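Local coordinates for protein cytochrome C7 (Desulfuromonas acetoxidans, PDB 1HH5) that carries electrons through three covalently bound c-type hemes, passing them from a dehydrogenase to ferredoxin in sulfate respiration, at residues K18-A21 with E22-C26; I39-K42 with S43-D47. All coordinates share one frame; numbering follows the deposited sequence.

Contact 1. Residues K18-A21 with E22-C26; sequences KAHA and EKLGC. With HEC (heme c), chain C.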
loop_
_atom_site.group_PDB
_atom_site.type_symbol
_atom_site.label_atom_id
_atom_site.label_comp_id
_atom_site.label_asym_id
_atom_site.label_seq_id
_atom_site.Cartn_x
_atom_site.Cartn_y
_atom_site.Cartn_z
ATOM N N LYS A 18 6.045 7.950 -0.607
ATOM C CA LYS A 18 6.375 9.074 -1.477
ATOM C C LYS A 18 6.144 8.761 -2.953
ATOM O O LYS A 18 5.566 9.572 -3.675
ATOM C CB LYS A 18 7.824 9.513 -1.273
ATOM C CG LYS A 18 8.204 10.725 -2.116
ATOM C CD LYS A 18 9.640 11.160 -1.879
ATOM C CE LYS A 18 9.854 11.643 -0.453
ATOM N NZ LYS A 18 8.953 12.775 -0.090
ATOM N N ALA A 19 6.594 7.589 -3.395
ATOM C CA ALA A 19 6.427 7.189 -4.790
ATOM C C ALA A 19 4.947 7.128 -5.166
ATOM O O ALA A 19 4.552 7.604 -6.226
ATOM C CB ALA A 19 7.090 5.834 -5.036
ATOM N N HIS A 20 4.129 6.530 -4.308
ATOM C CA HIS A 20 2.695 6.451 -4.585
ATOM C C HIS A 20 2.096 7.860 -4.694
ATOM O O HIS A 20 1.315 8.147 -5.596
ATOM C CB HIS A 20 1.972 5.686 -3.473
ATOM C CG HIS A 20 2.048 4.196 -3.605
ATOM N ND1 HIS A 20 3.178 3.448 -3.357
ATOM C CD2 HIS A 20 1.091 3.303 -3.966
ATOM C CE1 HIS A 20 2.874 2.160 -3.565
ATOM N NE2 HIS A 20 1.618 2.022 -3.937
ATOM N N ALA A 21 2.470 8.737 -3.770
ATOM C CA ALA A 21 1.952 10.104 -3.765
ATOM C C ALA A 21 2.307 10.863 -5.038
ATOM O O ALA A 21 1.495 11.615 -5.567
ATOM C CB ALA A 21 2.481 10.860 -2.544
ATOM N N GLU A 22 3.523 10.653 -5.527
ATOM C CA GLU A 22 4.001 11.323 -6.728
ATOM C C GLU A 22 3.223 10.919 -7.975
ATOM O O GLU A 22 3.018 11.725 -8.881
ATOM C CB GLU A 22 5.479 11.006 -6.931
ATOM C CG GLU A 22 6.131 11.759 -8.071
ATOM C CD GLU A 22 7.540 11.285 -8.330
ATOM O OE1 GLU A 22 7.697 10.175 -8.879
ATOM O OE2 GLU A 22 8.491 12.009 -7.971
ATOM N N LYS A 23 2.787 9.665 -8.012
ATOM C CA LYS A 23 2.056 9.145 -9.153
ATOM C C LYS A 23 0.548 9.313 -9.073
ATOM O O LYS A 23 -0.119 9.462 -10.090
ATOM C CB LYS A 23 2.368 7.658 -9.330
ATOM C CG LYS A 23 3.850 7.352 -9.443
ATOM C CD LYS A 23 4.103 5.875 -9.665
ATOM C CE LYS A 23 5.594 5.606 -9.748
ATOM N NZ LYS A 23 6.280 6.121 -8.527
ATOM N N LEU A 24 0.009 9.312 -7.864
ATOM C CA LEU A 24 -1.433 9.395 -7.702
ATOM C C LEU A 24 -1.981 10.678 -7.108
ATOM O O LEU A 24 -3.081 11.097 -7.453
ATOM C CB LEU A 24 -1.899 8.217 -6.852
ATOM C CG LEU A 24 -1.500 6.853 -7.412
ATOM C CD1 LEU A 24 -1.447 5.832 -6.293
ATOM C CD2 LEU A 24 -2.486 6.446 -8.493
ATOM N N GLY A 25 -1.220 11.297 -6.216
ATOM C CA GLY A 25 -1.706 12.508 -5.579
ATOM C C GLY A 25 -2.384 12.073 -4.298
ATOM O O GLY A 25 -2.902 10.960 -4.219
ATOM N N CYS A 26 -2.401 12.955 -3.307
ATOM C CA CYS A 26 -2.968 12.664 -1.993
ATOM C C CYS A 26 -4.393 12.122 -1.908
ATOM O O CYS A 26 -4.630 11.132 -1.207
ATOM C CB CYS A 26 -2.844 13.913 -1.114
ATOM S SG CYS A 26 -1.153 14.583 -1.063
HETATM FE FE HEC C . 0.678 0.377 -4.515
HETATM C CHA HEC C . 3.030 -0.143 -6.943
HETATM C CHB HEC C . 2.577 -1.512 -2.302
HETATM C CHC HEC C . -1.605 0.942 -2.064
HETATM C CHD HEC C . -1.241 2.170 -6.707
HETATM N NA HEC C . 2.399 -0.596 -4.599
HETATM C C1A HEC C . 3.232 -0.740 -5.704
HETATM C C2A HEC C . 4.319 -1.659 -5.399
HETATM C C3A HEC C . 4.200 -2.047 -4.105
HETATM C C4A HEC C . 3.035 -1.362 -3.598
HETATM C CMA HEC C . 5.062 -3.064 -3.355
HETATM C CAA HEC C . 5.268 -2.206 -6.421
HETATM C CBA HEC C . 6.698 -1.693 -6.403
HETATM C CGA HEC C . 6.788 -0.186 -6.415
HETATM O O1A HEC C . 6.825 0.419 -5.321
HETATM O O2A HEC C . 6.813 0.394 -7.521
HETATM N NB HEC C . 0.530 -0.170 -2.623
HETATM C C1B HEC C . 1.383 -0.951 -1.851
HETATM C C2B HEC C . 0.891 -1.089 -0.501
HETATM C C3B HEC C . -0.232 -0.350 -0.415
HETATM C C4B HEC C . -0.467 0.202 -1.737
HETATM C CMB HEC C . 1.438 -2.047 0.547
HETATM C CAB HEC C . -1.132 -0.111 0.796
HETATM C CBB HEC C . -0.399 0.426 2.022
HETATM N NC HEC C . -1.095 1.271 -4.420
HETATM C C1C HEC C . -1.914 1.400 -3.335
HETATM C C2C HEC C . -3.131 2.122 -3.684
HETATM C C3C HEC C . -3.045 2.467 -5.005
HETATM C C4C HEC C . -1.770 1.946 -5.447
HETATM C CMC HEC C . -4.289 2.376 -2.744
HETATM C CAC HEC C . -4.022 3.223 -5.912
HETATM C CBC HEC C . -5.041 4.152 -5.259
HETATM N ND HEC C . 0.850 0.914 -6.379
HETATM C C1D HEC C . 0.012 1.734 -7.117
HETATM C C2D HEC C . 0.590 2.036 -8.417
HETATM C C3D HEC C . 1.691 1.285 -8.514
HETATM C C4D HEC C . 1.904 0.628 -7.251
HETATM C CMD HEC C . 0.109 3.019 -9.490
HETATM C CAD HEC C . 2.391 1.065 -9.835
HETATM C CBD HEC C . 3.683 1.803 -10.024
HETATM C CGD HEC C . 4.020 1.970 -11.487
HETATM O O1D HEC C . 3.802 1.007 -12.252
HETATM O O2D HEC C . 4.501 3.058 -11.870
#
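Lys23 folds back on the carbonyl of Ala19 one helical turn earlier, and two donors of the same residue grip that oxygen. Lys23 N reaches Ala19 O at 3.2 Å, and the ammonium Lys23 NZ lies 3.2 Å from Ala19 O on the opposite face of the carbonyl plane, 54° out of it and thus not on a lone pair. The chain is extended as far as CE and turns only at the last torsion (chi4 55°), which swings NZ back over the peptide, beside the methyl of Ala19.

The other backbone bonds are mostly i to i+4, with a weak additional bond from Lys23 N to His20 O as the helix ends. Leu24 N donates to His20 O at 2.9 Å, and Gly25 N closes the last turn on Ala21 O at 2.8 Å. Gly25 then leaves the helix with positive phi (93°), where a CB would jam against the preceding carbonyl oxygen.

Contacts to the heme form the third group. His20 NE2 binds the heme iron at 2.0 Å, and its ring meets Leu24 CD1 obliquely; that methyl also lies 3.7 Å from the heme CAC atom. Lys23 CE passes 3.5 Å from propionate oxygen O2D.

His53 supplies the other axial ligand, while Asp16 O accepts from His20 ND1 and fixes the ring's rotation. Helix 17-24 follows directly on strand 13-16 of the two-stranded antiparallel sheet, and leads to Cys26, covalently linked to a different heme.

Contact 2. Residues I39-K42 with S43-D47; sequences IDKK and SAHKD. With HEC (heme c), chain D.
Asp40 and Ser43 exchange side-chain-to-backbone bonds in a capping box at the start of helix 41-44. Asp40 OD1 accepts from Ser43 N at 2.7 Å along an almost straight N-H (174°), while Ser43 OG receives Asp40 N at 2.9 Å. Both side chains adopt the first torsion that places the outer atom between the backbone N and the carbonyl carbon (chi1 73° for Asp40, 62° for Ser43), so each turns back toward the other's amide. With an alanine in place of Asp40, Ser43 N would probably lose its capping acceptor and the first turn would be less firmly fixed.

The next residue, Lys41, runs fully extended, CG anti to its amide nitrogen, and crosses the imidazole of His45 one turn later, with Lys41 CG 3.7 Å from His45 CE1; Lys41 CD lies 4.0 Å from heme atom C2A. Lys41 O sits over one face of the same ring, offset toward the rim, and also accepts His45 N at 3.1 Å. On the heme side Ala44 CB comes to 3.5 Å from heme atom C2D. His45 NE2 binds the iron at 2.0 Å, with His66 as the other axial ligand.

Chemically, the cap satisfies the amides of Asp40, the N-cap residue, and of Ser43 within the first turn, and the aspartate charge probably interacts favourably with the helix dipole; capping box and iron ligand thus sit at the two ends of one short helix, His45 just past its last residue.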
loop_
_atom_site.group_PDB
_atom_site.type_symbol
_atom_site.label_atom_id
_atom_site.label_comp_id
_atom_site.label_asym_id
_atom_site.label_seq_id
_atom_site.Cartn_x
_atom_site.Cartn_y
_atom_site.Cartn_z
ATOM N N ILE A 39 -3.377 0.048 8.626
ATOM C CA ILE A 39 -3.106 -1.045 7.706
ATOM C C ILE A 39 -2.938 -2.380 8.415
ATOM O O ILE A 39 -2.069 -2.532 9.271
ATOM C CB ILE A 39 -1.820 -0.786 6.882
ATOM C CG1 ILE A 39 -1.989 0.454 6.002
ATOM C CG2 ILE A 39 -1.499 -2.006 6.022
ATOM C CD1 ILE A 39 -3.137 0.363 5.004
ATOM N N ASP A 40 -3.782 -3.344 8.064
ATOM C CA ASP A 40 -3.679 -4.681 8.630
ATOM C C ASP A 40 -3.928 -5.670 7.496
ATOM O O ASP A 40 -4.205 -5.268 6.368
ATOM C CB ASP A 40 -4.687 -4.902 9.769
ATOM C CG ASP A 40 -6.119 -5.060 9.283
ATOM O OD1 ASP A 40 -6.424 -4.715 8.124
ATOM O OD2 ASP A 40 -6.955 -5.531 10.080
ATOM N N LYS A 41 -3.812 -6.956 7.790
ATOM C CA LYS A 41 -4.022 -7.982 6.777
ATOM C C LYS A 41 -5.306 -7.763 5.976
ATOM O O LYS A 41 -5.283 -7.757 4.747
ATOM C CB LYS A 41 -4.053 -9.365 7.440
ATOM C CG LYS A 41 -4.294 -10.511 6.478
ATOM C CD LYS A 41 -4.254 -11.859 7.191
ATOM C CE LYS A 41 -4.551 -12.993 6.219
ATOM N NZ LYS A 41 -4.535 -14.333 6.870
ATOM N N LYS A 42 -6.423 -7.566 6.668
ATOM C CA LYS A 42 -7.696 -7.376 5.983
ATOM C C LYS A 42 -7.766 -6.138 5.088
ATOM O O LYS A 42 -8.200 -6.226 3.941
ATOM C CB LYS A 42 -8.845 -7.359 6.996
ATOM C CG LYS A 42 -8.976 -8.669 7.769
ATOM C CD LYS A 42 -10.282 -8.763 8.543
ATOM C CE LYS A 42 -11.475 -8.901 7.609
ATOM N NZ LYS A 42 -12.758 -9.022 8.360
ATOM N N SER A 43 -7.337 -4.987 5.593
ATOM C CA SER A 43 -7.395 -3.781 4.775
ATOM C C SER A 43 -6.410 -3.839 3.610
ATOM O O SER A 43 -6.744 -3.459 2.490
ATOM C CB SER A 43 -7.141 -2.531 5.631
ATOM O OG SER A 43 -5.857 -2.546 6.225
ATOM N N ALA A 44 -5.208 -4.345 3.866
ATOM C CA ALA A 44 -4.187 -4.432 2.827
ATOM C C ALA A 44 -4.593 -5.341 1.667
ATOM O O ALA A 44 -4.328 -5.026 0.504
ATOM C CB ALA A 44 -2.869 -4.909 3.434
ATOM N N HIS A 45 -5.243 -6.460 1.981
ATOM C CA HIS A 45 -5.665 -7.401 0.947
ATOM C C HIS A 45 -6.921 -6.936 0.253
ATOM O O HIS A 45 -7.414 -7.588 -0.668
ATOM C CB HIS A 45 -5.877 -8.789 1.546
ATOM C CG HIS A 45 -4.612 -9.432 2.013
ATOM N ND1 HIS A 45 -4.558 -10.614 2.717
ATOM C CD2 HIS A 45 -3.323 -9.041 1.851
ATOM C CE1 HIS A 45 -3.265 -10.892 2.953
ATOM N NE2 HIS A 45 -2.476 -9.967 2.445
ATOM N N LYS A 46 -7.435 -5.800 0.704
ATOM C CA LYS A 46 -8.630 -5.233 0.105
ATOM C C LYS A 46 -8.406 -3.795 -0.351
ATOM O O LYS A 46 -7.424 -3.498 -1.030
ATOM C CB LYS A 46 -9.804 -5.297 1.081
ATOM C CG LYS A 46 -11.025 -5.991 0.514
ATOM C CD LYS A 46 -11.561 -5.253 -0.708
ATOM C CE LYS A 46 -12.745 -5.985 -1.314
ATOM N NZ LYS A 46 -12.354 -7.361 -1.741
ATOM N N ASP A 47 -9.313 -2.911 0.051
ATOM C CA ASP A 47 -9.303 -1.506 -0.341
ATOM C C ASP A 47 -8.105 -0.623 -0.012
ATOM O O ASP A 47 -7.840 0.329 -0.740
ATOM C CB ASP A 47 -10.571 -0.833 0.188
ATOM C CG ASP A 47 -11.829 -1.399 -0.434
ATOM O OD1 ASP A 47 -11.782 -1.836 -1.604
ATOM O OD2 ASP A 47 -12.873 -1.397 0.247
HETATM FE FE HEC D . -0.503 -10.119 2.357
HETATM C CHA HEC D . -0.267 -9.399 5.679
HETATM C CHB HEC D . -0.714 -13.470 3.040
HETATM C CHC HEC D . -0.965 -10.789 -0.993
HETATM C CHD HEC D . 0.117 -6.830 1.573
HETATM N NA HEC D . -0.483 -11.187 3.996
HETATM C C1A HEC D . -0.391 -10.737 5.307
HETATM C C2A HEC D . -0.393 -11.859 6.219
HETATM C C3A HEC D . -0.519 -12.996 5.497
HETATM C C4A HEC D . -0.561 -12.585 4.104
HETATM C CMA HEC D . -0.630 -14.432 6.020
HETATM C CAA HEC D . -0.258 -11.801 7.737
HETATM C CBA HEC D . 1.158 -11.995 8.236
HETATM C CGA HEC D . 1.232 -12.054 9.750
HETATM O O1A HEC D . 2.356 -12.114 10.292
HETATM O O2A HEC D . 0.163 -12.045 10.397
HETATM N NB HEC D . -0.733 -11.768 1.262
HETATM C C1B HEC D . -0.751 -13.084 1.699
HETATM C C2B HEC D . -0.895 -14.005 0.581
HETATM C C3B HEC D . -1.133 -13.253 -0.513
HETATM C C4B HEC D . -0.946 -11.861 -0.105
HETATM C CMB HEC D . -0.651 -15.521 0.607
HETATM C CAB HEC D . -1.555 -13.724 -1.899
HETATM C CBB HEC D . -3.008 -14.194 -1.876
HETATM N NC HEC D . -0.479 -9.047 0.673
HETATM C C1C HEC D . -0.745 -9.468 -0.628
HETATM C C2C HEC D . -0.606 -8.382 -1.584
HETATM C C3C HEC D . -0.168 -7.305 -0.868
HETATM C C4C HEC D . -0.139 -7.705 0.529
HETATM C CMC HEC D . -0.959 -8.416 -3.073
HETATM C CAC HEC D . 0.252 -5.938 -1.397
HETATM C CBC HEC D . -0.864 -5.203 -2.118
HETATM N ND HEC D . -0.196 -8.461 3.383
HETATM C C1D HEC D . 0.095 -7.182 2.907
HETATM C C2D HEC D . 0.301 -6.246 4.000
HETATM C C3D HEC D . 0.064 -6.936 5.137
HETATM C C4D HEC D . -0.193 -8.321 4.768
HETATM C CMD HEC D . 0.762 -4.792 3.902
HETATM C CAD HEC D . -0.059 -6.354 6.548
HETATM C CBD HEC D . 1.111 -6.667 7.458
HETATM C CGD HEC D . 0.932 -6.081 8.845
HETATM O O1D HEC D . 0.018 -6.526 9.574
HETATM O O2D HEC D . 1.701 -5.167 9.199
#

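The two contacts come in series along the chain: contact 1 closes at Cys26 before contact 2 opens at Ile39, and helices 17-24 and 41-44, which carry them, are consecutive. Their centres lie 19 Å apart on opposite sides of the chain's centre, with nearest atoms about 10 Å apart, so they do not touch. Neither shares a helix with the other, and each supplies one axial histidine to a different heme: His20 to heme 2, His45 to heme 3. Each iron is completed by a histidine from later in the sequence. In a chain of 68 residues with only short helices and one two-stranded sheet, these two segments each supply one ligand to a separate redox centre within one compact electron carrier.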